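Local coordinates for Myo-inositol 2-dehydrogenase (Thermotoga maritima, PDB 3EZY), which catalyses the NAD(+)-dependent oxidation of myo-inositol to scyllo-inosose, thus probably serving myo-inositol degradation, at residues Arg149-Asp154 against Gly236-Ile241; Ile169-Thr174 against Leu315-Lys320. One frame throughout, in Å; residues are numbered along the deposited sequence.

In the fold
Both contacts lie at the large mixed sheet: interaction 1 pairs two of its neighbouring strands, and interaction 2 seats the short helix 169-172 against helix 306-325 beside its strand 189-197. Their centres lie about 16 Å apart, and Met173 joins them: its CE touches Ser152 O at 3.5 Å and Asp154 OD2 at 3.6 Å, so the Met173 methyl rests where strand 145-153 ends. In the same short helix, Asp172 forms salt bridges with Lys95 and Arg231. Lys95 probably corresponds to the lysine that is catalytic in relatives of the Gfo/Idh/MocA family, so interaction 2 probably borders the active site, whereas the arginine-bearing face of interaction 1 meets a second subunit.

Interaction 1: Arg149-Asp154 against Gly236-Ile241; sequences RITSRD and GYDQRI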
# COMPACT_ATOMS: atom_id res chain seq x y z
N ARG A 149 7.81 -17.03 8.39
CA ARG A 149 6.53 -16.77 9.05
C ARG A 149 5.36 -17.14 8.14
O ARG A 149 5.30 -16.68 6.99
CB ARG A 149 6.42 -15.31 9.37
CG ARG A 149 5.10 -14.93 9.98
CD ARG A 149 4.16 -14.18 9.04
NE ARG A 149 2.93 -13.80 9.76
CZ ARG A 149 2.70 -12.59 10.30
NH1 ARG A 149 3.64 -11.63 10.23
NH2 ARG A 149 1.54 -12.36 10.95
N ILE A 150 4.42 -17.92 8.67
CA ILE A 150 3.20 -18.24 7.96
C ILE A 150 2.01 -17.99 8.85
O ILE A 150 1.95 -18.42 10.01
CB ILE A 150 3.18 -19.73 7.50
CG1 ILE A 150 4.36 -20.02 6.56
CG2 ILE A 150 1.78 -20.12 6.91
CD1 ILE A 150 4.49 -21.50 6.16
N THR A 151 1.04 -17.27 8.32
CA THR A 151 -0.23 -17.09 9.02
C THR A 151 -1.25 -17.71 8.11
O THR A 151 -1.26 -17.39 6.92
CB THR A 151 -0.54 -15.60 9.17
OG1 THR A 151 0.44 -15.03 10.05
CG2 THR A 151 -1.97 -15.36 9.70
N SER A 152 -2.07 -18.61 8.64
CA SER A 152 -3.16 -19.20 7.85
C SER A 152 -4.39 -19.31 8.69
O SER A 152 -4.44 -20.14 9.62
CB SER A 152 -2.81 -20.58 7.31
OG SER A 152 -1.73 -20.47 6.39
N ARG A 153 -5.37 -18.48 8.36
CA ARG A 153 -6.65 -18.40 9.06
C ARG A 153 -7.79 -18.55 8.04
O ARG A 153 -7.72 -17.99 6.91
CB ARG A 153 -6.77 -17.05 9.81
CG ARG A 153 -5.51 -16.61 10.53
CD ARG A 153 -5.68 -15.27 11.28
NE ARG A 153 -4.51 -15.03 12.13
CZ ARG A 153 -3.86 -13.89 12.25
NH1 ARG A 153 -4.27 -12.77 11.61
NH2 ARG A 153 -2.78 -13.86 13.04
N ASP A 154 -8.82 -19.30 8.42
CA ASP A 154 -10.04 -19.53 7.61
C ASP A 154 -11.15 -18.60 8.10
O ASP A 154 -11.12 -18.16 9.25
CB ASP A 154 -10.55 -20.98 7.77
CG ASP A 154 -9.69 -22.01 7.05
OD1 ASP A 154 -8.92 -21.67 6.11
OD2 ASP A 154 -9.75 -23.19 7.46
N GLY A 236 -12.22 -12.79 6.40
CA GLY A 236 -12.04 -13.72 5.29
C GLY A 236 -10.72 -14.47 5.39
O GLY A 236 -10.07 -14.47 6.46
N TYR A 237 -10.31 -15.16 4.33
CA TYR A 237 -9.03 -15.86 4.40
C TYR A 237 -7.90 -14.92 4.73
O TYR A 237 -7.86 -13.78 4.25
CB TYR A 237 -8.72 -16.52 3.08
CG TYR A 237 -9.64 -17.67 2.79
CD1 TYR A 237 -9.38 -18.94 3.31
CD2 TYR A 237 -10.78 -17.49 2.03
CE1 TYR A 237 -10.27 -20.03 3.05
CE2 TYR A 237 -11.65 -18.60 1.73
CZ TYR A 237 -11.38 -19.84 2.27
OH TYR A 237 -12.23 -20.92 2.02
N ASP A 238 -6.97 -15.39 5.56
CA ASP A 238 -5.73 -14.68 5.80
C ASP A 238 -4.65 -15.72 5.69
O ASP A 238 -4.44 -16.48 6.64
CB ASP A 238 -5.70 -14.09 7.21
CG ASP A 238 -4.59 -13.06 7.37
OD1 ASP A 238 -3.61 -13.09 6.59
OD2 ASP A 238 -4.67 -12.23 8.29
N GLN A 239 -3.95 -15.73 4.56
CA GLN A 239 -2.90 -16.66 4.36
C GLN A 239 -1.66 -15.92 3.83
O GLN A 239 -1.58 -15.59 2.64
CB GLN A 239 -3.36 -17.71 3.35
CG GLN A 239 -4.50 -18.55 3.91
CD GLN A 239 -5.11 -19.47 2.90
OE1 GLN A 239 -4.93 -19.31 1.71
NE2 GLN A 239 -5.81 -20.47 3.38
N ARG A 240 -0.75 -15.57 4.74
CA ARG A 240 0.41 -14.82 4.35
C ARG A 240 1.64 -15.64 4.54
O ARG A 240 1.69 -16.48 5.41
CB ARG A 240 0.53 -13.53 5.17
CG ARG A 240 -0.47 -12.44 4.73
CD ARG A 240 -0.45 -11.30 5.69
NE ARG A 240 -1.26 -11.62 6.86
CZ ARG A 240 -0.95 -11.30 8.12
NH1 ARG A 240 0.19 -10.72 8.39
NH2 ARG A 240 -1.78 -11.61 9.12
N ILE A 241 2.67 -15.37 3.74
CA ILE A 241 3.96 -16.02 3.96
C ILE A 241 5.05 -14.96 3.93
O ILE A 241 5.04 -14.09 3.06
CB ILE A 241 4.28 -17.07 2.85
CG1 ILE A 241 3.23 -18.19 2.88
CG2 ILE A 241 5.73 -17.59 3.06
CD1 ILE A 241 3.27 -19.22 1.65
O HOH W 1 -0.45 -19.01 4.61
O HOH W 2 -6.29 -20.70 5.84
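Arg240 NH1 lies over one face of the Arg149 guanidinium, displaced toward its rim and 3.3 Å from Arg149 NH2, with the two planes 56° apart. At the edge of the Arg149 group, in its plane, Thr151 OG1 accepts from NE and from NH2. Thr151 also flanks one face of the Arg240 guanidinium, while Arg153 NH1 and the Asp238 carboxylate sit at its edge. Arg240 NE makes an almost straight 2.8 Å bond to the syn lone pair of Asp238 OD1, and its NH2 bonds OD2 from outside the carboxylate plane. Thr151 CG2 covers the centre of one Arg153 guanidinium face, and Arg153 NH1 forms a salt bridge of 3.4 Å with Asp238 OD2. Asp238 reaches both arginines because its CG stands anti to the backbone N (chi1 -166°). Tyr235 OH also bonds Asp238 OD2, Asp228 pairs with Arg153 NH2, and Glu242 of the second subunit answers all three arginines, which probably offsets their mutual repulsion. An alanine in place of Arg240 would probably leave Asp238 without its two-nitrogen partner and Glu242 of the second subunit without one of its arginines. Beneath this network the antiparallel backbones bond at Thr151 with Arg240 and at Arg153 with Asp238, where Arg153 N to Asp238 O is 2.8 Å. On the other face Gln239 NE2 bonds Tyr281 OH and Ser152 OG bonds Asp177. Strand 145-153 runs between 238-245 and 224-230; helices 128-138 and 174-185 cover the face of Ile150 and Ile241, and the second subunit meets the arginine face.

Interaction 2: Ile169-Thr174 against Leu315-Lys320; sequences IFLDMT and LGYAAK
Phe170 turns one ring face to Ala319, whose CB stands 4.0 Å from the ring centroid in a CH-pi contact, 22° off the normal. Ile169 CG2 lies over the centre of the opposite face, so the ring is held between its own chain neighbour and the facing helix. At the ring's edge comes the Lys320 chain, with CG 4.0 Å from Phe170 CD2. Leu171 sets its two branches to different tasks: CD1 lies against Gly316 C at 3.6 Å and presses tightly on Lys320 CD at 3.3 Å, while CD2 meets Tyr317 CZ at 3.7 Å, the leucine crossing both side chains at about a right angle. Gly316 allows this closeness, since a CB there would collide with Leu171 CD1. The contact joins the short helix 169-172 to the long helix 306-325 near the C-terminus, beside strand 189-197 of the mixed sheet in the C-terminal domain of a Gfo/Idh/MocA protein; Phe170 and Ala319 both touch Ala194 of that strand. The polar ends of the two larger partners are fastened beyond the contact: Tyr317 OH bonds Leu99 O, and the Lys320 chain, bent near its tip, brings NZ to Gly167 O.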
# COMPACT_ATOMS: atom_id res chain seq x y z
N ILE A 169 -6.43 -29.82 14.83
CA ILE A 169 -6.03 -28.68 14.02
C ILE A 169 -4.70 -28.94 13.32
O ILE A 169 -4.50 -28.51 12.18
CB ILE A 169 -5.99 -27.36 14.83
CG1 ILE A 169 -6.13 -26.14 13.89
CG2 ILE A 169 -4.69 -27.28 15.63
CD1 ILE A 169 -6.24 -24.83 14.65
N PHE A 170 -3.82 -29.72 13.93
CA PHE A 170 -2.49 -29.92 13.33
C PHE A 170 -2.47 -30.87 12.16
O PHE A 170 -1.56 -30.82 11.31
CB PHE A 170 -1.47 -30.35 14.39
CG PHE A 170 -1.36 -29.39 15.55
CD1 PHE A 170 -0.91 -28.08 15.34
CD2 PHE A 170 -1.75 -29.76 16.83
CE1 PHE A 170 -0.83 -27.17 16.39
CE2 PHE A 170 -1.67 -28.85 17.89
CZ PHE A 170 -1.22 -27.54 17.66
N LEU A 171 -3.47 -31.76 12.08
CA LEU A 171 -3.53 -32.77 11.02
C LEU A 171 -4.46 -32.34 9.90
O LEU A 171 -4.29 -32.74 8.75
CB LEU A 171 -3.95 -34.15 11.57
CG LEU A 171 -2.87 -35.06 12.20
CD1 LEU A 171 -2.06 -34.35 13.18
CD2 LEU A 171 -3.46 -36.30 12.86
N ASP A 172 -5.39 -31.46 10.24
CA ASP A 172 -6.41 -31.02 9.29
C ASP A 172 -6.16 -29.62 8.67
O ASP A 172 -6.58 -29.36 7.54
CB ASP A 172 -7.81 -31.04 9.97
CG ASP A 172 -8.92 -30.69 9.01
OD1 ASP A 172 -9.11 -31.46 8.03
OD2 ASP A 172 -9.63 -29.67 9.24
N MET A 173 -5.50 -28.74 9.41
CA MET A 173 -5.32 -27.36 8.97
C MET A 173 -3.83 -27.06 8.77
O MET A 173 -3.37 -26.69 7.67
CB MET A 173 -6.01 -26.41 10.00
CG MET A 173 -5.99 -24.90 9.69
SD MET A 173 -6.90 -23.80 10.81
CE MET A 173 -7.04 -22.43 9.64
N THR A 174 -3.05 -27.28 9.82
CA THR A 174 -1.63 -26.96 9.79
C THR A 174 -0.92 -27.81 8.78
O THR A 174 0.12 -27.43 8.26
CB THR A 174 -0.96 -27.16 11.15
OG1 THR A 174 -1.85 -26.71 12.17
CG2 THR A 174 0.35 -26.37 11.21
N LEU A 315 4.97 -34.20 10.78
CA LEU A 315 5.10 -32.92 11.48
C LEU A 315 3.83 -32.67 12.31
O LEU A 315 3.89 -32.12 13.41
CB LEU A 315 5.36 -31.81 10.47
CG LEU A 315 6.80 -31.85 9.94
CD1 LEU A 315 6.96 -31.05 8.63
CD2 LEU A 315 7.72 -31.30 11.03
N GLY A 316 2.69 -33.07 11.76
CA GLY A 316 1.43 -32.96 12.51
C GLY A 316 1.45 -33.80 13.80
O GLY A 316 1.02 -33.33 14.85
N TYR A 317 1.91 -35.04 13.71
CA TYR A 317 2.00 -35.88 14.89
C TYR A 317 2.98 -35.32 15.92
O TYR A 317 2.71 -35.38 17.14
CB TYR A 317 2.31 -37.33 14.49
CG TYR A 317 1.01 -38.05 14.16
CD1 TYR A 317 -0.02 -38.11 15.09
CD2 TYR A 317 0.80 -38.61 12.93
CE1 TYR A 317 -1.23 -38.73 14.79
CE2 TYR A 317 -0.39 -39.26 12.62
CZ TYR A 317 -1.40 -39.31 13.54
OH TYR A 317 -2.62 -39.95 13.26
N ALA A 318 4.12 -34.80 15.46
CA ALA A 318 5.08 -34.13 16.37
C ALA A 318 4.46 -32.94 17.09
O ALA A 318 4.66 -32.76 18.30
CB ALA A 318 6.37 -33.69 15.61
N ALA A 319 3.72 -32.10 16.36
CA ALA A 319 2.99 -30.98 16.97
C ALA A 319 1.92 -31.42 17.97
O ALA A 319 1.75 -30.79 19.03
CB ALA A 319 2.35 -30.04 15.89
N LYS A 320 1.19 -32.49 17.65
CA LYS A 320 0.16 -32.97 18.58
C LYS A 320 0.83 -33.43 19.86
O LYS A 320 0.36 -33.10 20.96
CB LYS A 320 -0.65 -34.15 18.01
CG LYS A 320 -1.70 -33.78 17.00
CD LYS A 320 -2.35 -35.07 16.38
CE LYS A 320 -3.38 -35.64 17.36
NZ LYS A 320 -4.58 -36.22 16.65